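Local atomic coordinates of nucleoside kinase (Methanococcus jannaschii, PDB entry 2C4E), a protein that catalyses the ATP-dependent phosphorylation of nucleosides, preferably inosine, guanosine and cytidine, to nucleoside monophosphates, as a homodimeric member of the ribokinase (PfkB) family. Residues A[10-14]-A[134-139]; A[125-129]-A[150-155]. The contacts are given in a common frame with arbitrary orientation. Residue numbers count along the deposited sequence, not the author numbering.

Interaction 1 (A[10-14]-A[134-139]); sequences CVGHT and VHIATG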
loop_
_atom_site.group_PDB
_atom_site.type_symbol
_atom_site.label_atom_id
_atom_site.label_comp_id
_atom_site.label_asym_id
_atom_site.label_seq_id
_atom_site.Cartn_x
_atom_site.Cartn_y
_atom_site.Cartn_z
ATOM N N CYS A 10 1.377 -24.188 -13.003
ATOM C CA CYS A 10 0.608 -23.426 -12.033
ATOM C C CYS A 10 0.073 -22.178 -12.690
ATOM O O CYS A 10 0.839 -21.420 -13.269
ATOM C CB CYS A 10 1.479 -23.007 -10.864
ATOM S SG CYS A 10 2.073 -24.421 -9.917
ATOM N N VAL A 11 -1.237 -21.984 -12.594
ATOM C CA VAL A 11 -1.937 -20.898 -13.242
ATOM C C VAL A 11 -2.509 -20.005 -12.148
ATOM O O VAL A 11 -3.120 -20.471 -11.178
ATOM C CB VAL A 11 -3.106 -21.422 -14.116
ATOM C CG1 VAL A 11 -3.899 -20.277 -14.706
ATOM C CG2 VAL A 11 -2.594 -22.354 -15.210
ATOM N N GLY A 12 -2.286 -18.716 -12.285
ATOM C CA GLY A 12 -2.878 -17.758 -11.378
ATOM C C GLY A 12 -1.891 -16.687 -10.968
ATOM O O GLY A 12 -0.909 -16.413 -11.656
ATOM N N HIS A 13 -2.147 -16.104 -9.816
ATOM C CA HIS A 13 -1.401 -14.932 -9.382
ATOM C C HIS A 13 0.074 -15.182 -9.119
ATOM O O HIS A 13 0.445 -16.107 -8.402
ATOM C CB HIS A 13 -2.034 -14.370 -8.121
ATOM C CG HIS A 13 -3.360 -13.725 -8.357
ATOM N ND1 HIS A 13 -3.600 -12.885 -9.424
ATOM C CD2 HIS A 13 -4.511 -13.777 -7.649
ATOM C CE1 HIS A 13 -4.852 -12.461 -9.371
ATOM N NE2 HIS A 13 -5.426 -12.990 -8.306
ATOM N N THR A 14 0.880 -14.305 -9.710
ATOM C CA THR A 14 2.213 -13.993 -9.265
ATOM C C THR A 14 2.173 -12.553 -8.745
ATOM O O THR A 14 1.795 -11.644 -9.472
ATOM C CB THR A 14 3.184 -14.144 -10.442
ATOM O OG1 THR A 14 3.293 -15.532 -10.793
ATOM C CG2 THR A 14 4.579 -13.725 -10.040
ATOM N N VAL A 134 -2.128 -29.585 -14.268
ATOM C CA VAL A 134 -2.351 -28.160 -14.358
ATOM C C VAL A 134 -3.047 -27.769 -13.059
ATOM O O VAL A 134 -4.187 -28.183 -12.800
ATOM C CB VAL A 134 -3.225 -27.820 -15.585
ATOM C CG1 VAL A 134 -3.631 -26.379 -15.571
ATOM C CG2 VAL A 134 -2.470 -28.178 -16.867
ATOM N N HIS A 135 -2.362 -26.979 -12.236
ATOM C CA HIS A 135 -2.908 -26.527 -10.972
ATOM C C HIS A 135 -3.365 -25.086 -11.108
ATOM O O HIS A 135 -2.582 -24.218 -11.503
ATOM C CB HIS A 135 -1.879 -26.633 -9.854
ATOM C CG HIS A 135 -2.372 -26.084 -8.561
ATOM N ND1 HIS A 135 -3.367 -26.690 -7.829
ATOM C CD2 HIS A 135 -2.037 -24.957 -7.889
ATOM C CE1 HIS A 135 -3.635 -25.950 -6.768
ATOM N NE2 HIS A 135 -2.823 -24.907 -6.766
ATOM N N ILE A 136 -4.632 -24.868 -10.768
ATOM C CA ILE A 136 -5.345 -23.624 -10.971
ATOM C C ILE A 136 -5.608 -23.021 -9.608
ATOM O O ILE A 136 -6.435 -23.502 -8.845
ATOM C CB ILE A 136 -6.652 -23.873 -11.706
ATOM C CG1 ILE A 136 -6.332 -24.445 -13.082
ATOM C CG2 ILE A 136 -7.435 -22.548 -11.821
ATOM C CD1 ILE A 136 -7.536 -24.959 -13.861
ATOM N N ALA A 137 -4.868 -21.965 -9.320
ATOM C CA ALA A 137 -4.964 -21.265 -8.069
ATOM C C ALA A 137 -5.765 -19.992 -8.260
ATOM O O ALA A 137 -6.411 -19.798 -9.291
ATOM C CB ALA A 137 -3.565 -20.974 -7.549
ATOM N N THR A 138 -5.775 -19.127 -7.263
ATOM C CA THR A 138 -6.554 -17.906 -7.385
ATOM C C THR A 138 -6.036 -17.060 -8.545
ATOM O O THR A 138 -4.860 -17.063 -8.873
ATOM C CB THR A 138 -6.562 -17.079 -6.093
ATOM O OG1 THR A 138 -5.230 -16.972 -5.591
ATOM C CG2 THR A 138 -7.352 -17.794 -5.006
ATOM N N GLY A 139 -6.939 -16.348 -9.171
ATOM C CA GLY A 139 -6.619 -15.613 -10.373
ATOM C C GLY A 139 -7.871 -14.994 -10.933
ATOM O O GLY A 139 -8.605 -14.298 -10.214
HETATM O O HOH W 1 -8.387 -13.334 -7.811
#

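Interaction 2 (A[125-129]-A[150-155]); sequences NPPNF and KAYGNN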
loop_
_atom_site.group_PDB
_atom_site.type_symbol
_atom_site.label_atom_id
_atom_site.label_comp_id
_atom_site.label_asym_id
_atom_site.label_seq_id
_atom_site.Cartn_x
_atom_site.Cartn_y
_atom_site.Cartn_z
ATOM N N ASN A 125 -6.458 -16.356 -23.827
ATOM C CA ASN A 125 -6.958 -17.716 -23.769
ATOM C C ASN A 125 -5.800 -18.639 -23.428
ATOM O O ASN A 125 -4.655 -18.347 -23.757
ATOM C CB ASN A 125 -7.636 -18.093 -25.086
ATOM C CG ASN A 125 -8.955 -17.350 -25.289
ATOM O OD1 ASN A 125 -9.919 -17.559 -24.555
ATOM N ND2 ASN A 125 -8.990 -16.462 -26.267
ATOM N N PRO A 126 -6.076 -19.718 -22.706
ATOM C CA PRO A 126 -4.998 -20.636 -22.309
ATOM C C PRO A 126 -4.345 -21.367 -23.479
ATOM O O PRO A 126 -5.011 -21.678 -24.460
ATOM C CB PRO A 126 -5.689 -21.624 -21.354
ATOM C CG PRO A 126 -7.165 -21.486 -21.593
ATOM C CD PRO A 126 -7.394 -20.129 -22.197
ATOM N N PRO A 127 -3.053 -21.658 -23.372
ATOM C CA PRO A 127 -2.392 -22.500 -24.368
ATOM C C PRO A 127 -2.706 -23.952 -24.087
ATOM O O PRO A 127 -3.294 -24.251 -23.049
ATOM C CB PRO A 127 -0.911 -22.218 -24.119
ATOM C CG PRO A 127 -0.830 -21.953 -22.683
ATOM C CD PRO A 127 -2.123 -21.257 -22.304
ATOM N N ASN A 128 -2.333 -24.846 -25.003
ATOM C CA ASN A 128 -2.279 -26.252 -24.667
ATOM C C ASN A 128 -1.191 -26.440 -23.602
ATOM O O ASN A 128 -0.158 -25.760 -23.608
ATOM C CB ASN A 128 -2.011 -27.124 -25.897
ATOM C CG ASN A 128 -3.183 -27.135 -26.872
ATOM O OD1 ASN A 128 -3.062 -26.680 -28.014
ATOM N ND2 ASN A 128 -4.331 -27.644 -26.418
ATOM N N PHE A 129 -1.463 -27.327 -22.663
ATOM C CA PHE A 129 -0.536 -27.672 -21.616
ATOM C C PHE A 129 -0.020 -29.062 -21.904
ATOM O O PHE A 129 -0.788 -29.946 -22.292
ATOM C CB PHE A 129 -1.269 -27.669 -20.269
ATOM C CG PHE A 129 -1.880 -26.337 -19.910
ATOM C CD1 PHE A 129 -1.082 -25.301 -19.495
ATOM C CD2 PHE A 129 -3.245 -26.129 -19.996
ATOM C CE1 PHE A 129 -1.633 -24.079 -19.155
ATOM C CE2 PHE A 129 -3.779 -24.895 -19.659
ATOM C CZ PHE A 129 -2.962 -23.893 -19.229
ATOM N N LYS A 150 -10.109 -26.715 -20.902
ATOM C CA LYS A 150 -9.138 -27.118 -21.918
ATOM C C LYS A 150 -8.254 -28.293 -21.494
ATOM O O LYS A 150 -7.952 -29.190 -22.304
ATOM C CB LYS A 150 -8.247 -25.933 -22.295
ATOM C CG LYS A 150 -7.469 -26.124 -23.604
ATOM C CD LYS A 150 -6.694 -24.866 -23.949
ATOM C CE LYS A 150 -5.893 -25.033 -25.220
ATOM N NZ LYS A 150 -6.745 -25.180 -26.423
ATOM N N ALA A 151 -7.850 -28.295 -20.232
ATOM C CA ALA A 151 -6.921 -29.294 -19.711
ATOM C C ALA A 151 -7.617 -30.598 -19.356
ATOM O O ALA A 151 -7.069 -31.681 -19.540
ATOM C CB ALA A 151 -6.196 -28.749 -18.502
ATOM N N TYR A 152 -8.840 -30.528 -18.854
ATOM C CA TYR A 152 -9.472 -31.742 -18.348
ATOM C C TYR A 152 -9.589 -32.807 -19.446
ATOM O O TYR A 152 -9.998 -32.544 -20.573
ATOM C CB TYR A 152 -10.841 -31.410 -17.761
ATOM C CG TYR A 152 -11.504 -32.519 -16.986
ATOM C CD1 TYR A 152 -11.079 -32.856 -15.701
ATOM C CD2 TYR A 152 -12.548 -33.247 -17.549
ATOM C CE1 TYR A 152 -11.708 -33.885 -14.979
ATOM C CE2 TYR A 152 -13.170 -34.268 -16.840
ATOM C CZ TYR A 152 -12.731 -34.579 -15.555
ATOM O OH TYR A 152 -13.371 -35.583 -14.860
ATOM N N GLY A 153 -9.206 -34.020 -19.092
ATOM C CA GLY A 153 -9.227 -35.131 -20.014
ATOM C C GLY A 153 -7.942 -35.253 -20.790
ATOM O O GLY A 153 -7.813 -36.155 -21.602
ATOM N N ASN A 154 -6.987 -34.362 -20.519
ATOM C CA ASN A 154 -5.674 -34.388 -21.143
ATOM C C ASN A 154 -4.675 -34.355 -19.982
ATOM O O ASN A 154 -4.037 -35.362 -19.686
ATOM C CB ASN A 154 -5.510 -33.199 -22.094
ATOM C CG ASN A 154 -4.130 -33.135 -22.751
ATOM O OD1 ASN A 154 -3.784 -32.138 -23.400
ATOM N ND2 ASN A 154 -3.357 -34.189 -22.603
ATOM N N ASN A 155 -4.574 -33.219 -19.316
ATOM C CA ASN A 155 -3.781 -33.075 -18.096
ATOM C C ASN A 155 -4.665 -33.307 -16.891
ATOM O O ASN A 155 -5.867 -33.041 -16.937
ATOM C CB ASN A 155 -3.214 -31.655 -17.989
ATOM C CG ASN A 155 -2.900 -31.076 -19.324
ATOM O OD1 ASN A 155 -3.764 -30.475 -19.978
ATOM N ND2 ASN A 155 -1.671 -31.305 -19.783
HETATM O O HOH W 2 -7.412 -27.770 -26.952
HETATM O O HOH W 3 -4.059 -28.819 -22.125
#

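Interaction 1 (A[10-14]-A[134-139])
This is a parallel strand pairing deep in the large mixed sheet, continued past the C-terminal ends of strands 7-11 and 131-136 by the following loops. The chain directions differ by 5°, and C10 and V11 pair with H135 and I136 at CA-CA distances of 4.8 and 4.9 Å. Parallel bonding is explicit at V11, whose N donates to H135 O (2.8 Å) while its O accepts from A137 N (3.0 Å). C10 and H135 point to one face, where C10 meets helix 44-54 and H135 ND1 bonds to S158; V11 and I136 point to the other, against helix 141-151. Beyond the strands, H13 N donates to T138 O (3.0 Å). At G12 (phi/psi 137/-155) a CB would be jammed against V11 O and also clash with T138 O, so both call for glycine. G139 CA lies 3.8 Å from the centroid of the H13 ring, 20° off its normal, a CH-pi contact; one water joins H13 NE2 (3.0 Å) to G139 O (2.6 Å). C-terminal loops of largely parallel sheets line many alpha/beta active sites; in this ribokinase fold, 12-14 leads into strand 15-21 of the smaller sheet, with substrate-binding G43 and F113 beside H13.

Interaction 2 (A[125-129]-A[150-155])
K150 and F129 bury the most surface, 96 and 75 Å², with N155 next at 38 Å². K150 lies near the end of helix 141-151, and its extended chain runs along the loop: CE is 3.6 Å from P126 O and 3.5 Å from P127 O, while CD packs 4.1 Å from P126 CG. A water accepts from both K150 NZ (2.7 Å) and N128 ND2 (3.1 Å). This loop leads into strand 131-136, so the contact ties the entrance of a beta-alpha-beta unit, strand 131-136, helix 141-151 and strand 156-159, to the turn between its helix and second strand. The CA-to-CB bond of F129 points toward 150-155; its CD2 lies 4.2 Å from A151 CB and the side chain touches L62 and V134. N155 ND2 donates to F129 O (3.0 Å, 166°) and to T131 O, while a second water bridges N155 OD1 (2.7 Å) and F129 N (3.0 Å). N155 N and N154 N both donate to A151 O (2.9 Å each) as the helix ends.

How the interactions relate
Interaction 1 includes the end of strand 131-136, whereas interaction 2 joins the loop before that strand to the end of helix 141-151, which follows it. Interaction 1 centres about 7 Å from the centre of the chain, with nine of its ten touching residues buried; interaction 2 centres about 19 Å out, partly exposed. V134 joins them: its CG2 is 3.6 Å from F129 CG and 3.7 Å from N155 CB. Three backbone hydrogen bonds hold 10-14 to 134-139, near substrate-binding residues. Between 125-129 and 150-155 a single direct hydrogen bond, from the N155 side chain, stands beside two bridging waters, while packing comes from the K150 methylenes and the F129 ring on A151, away from the active site.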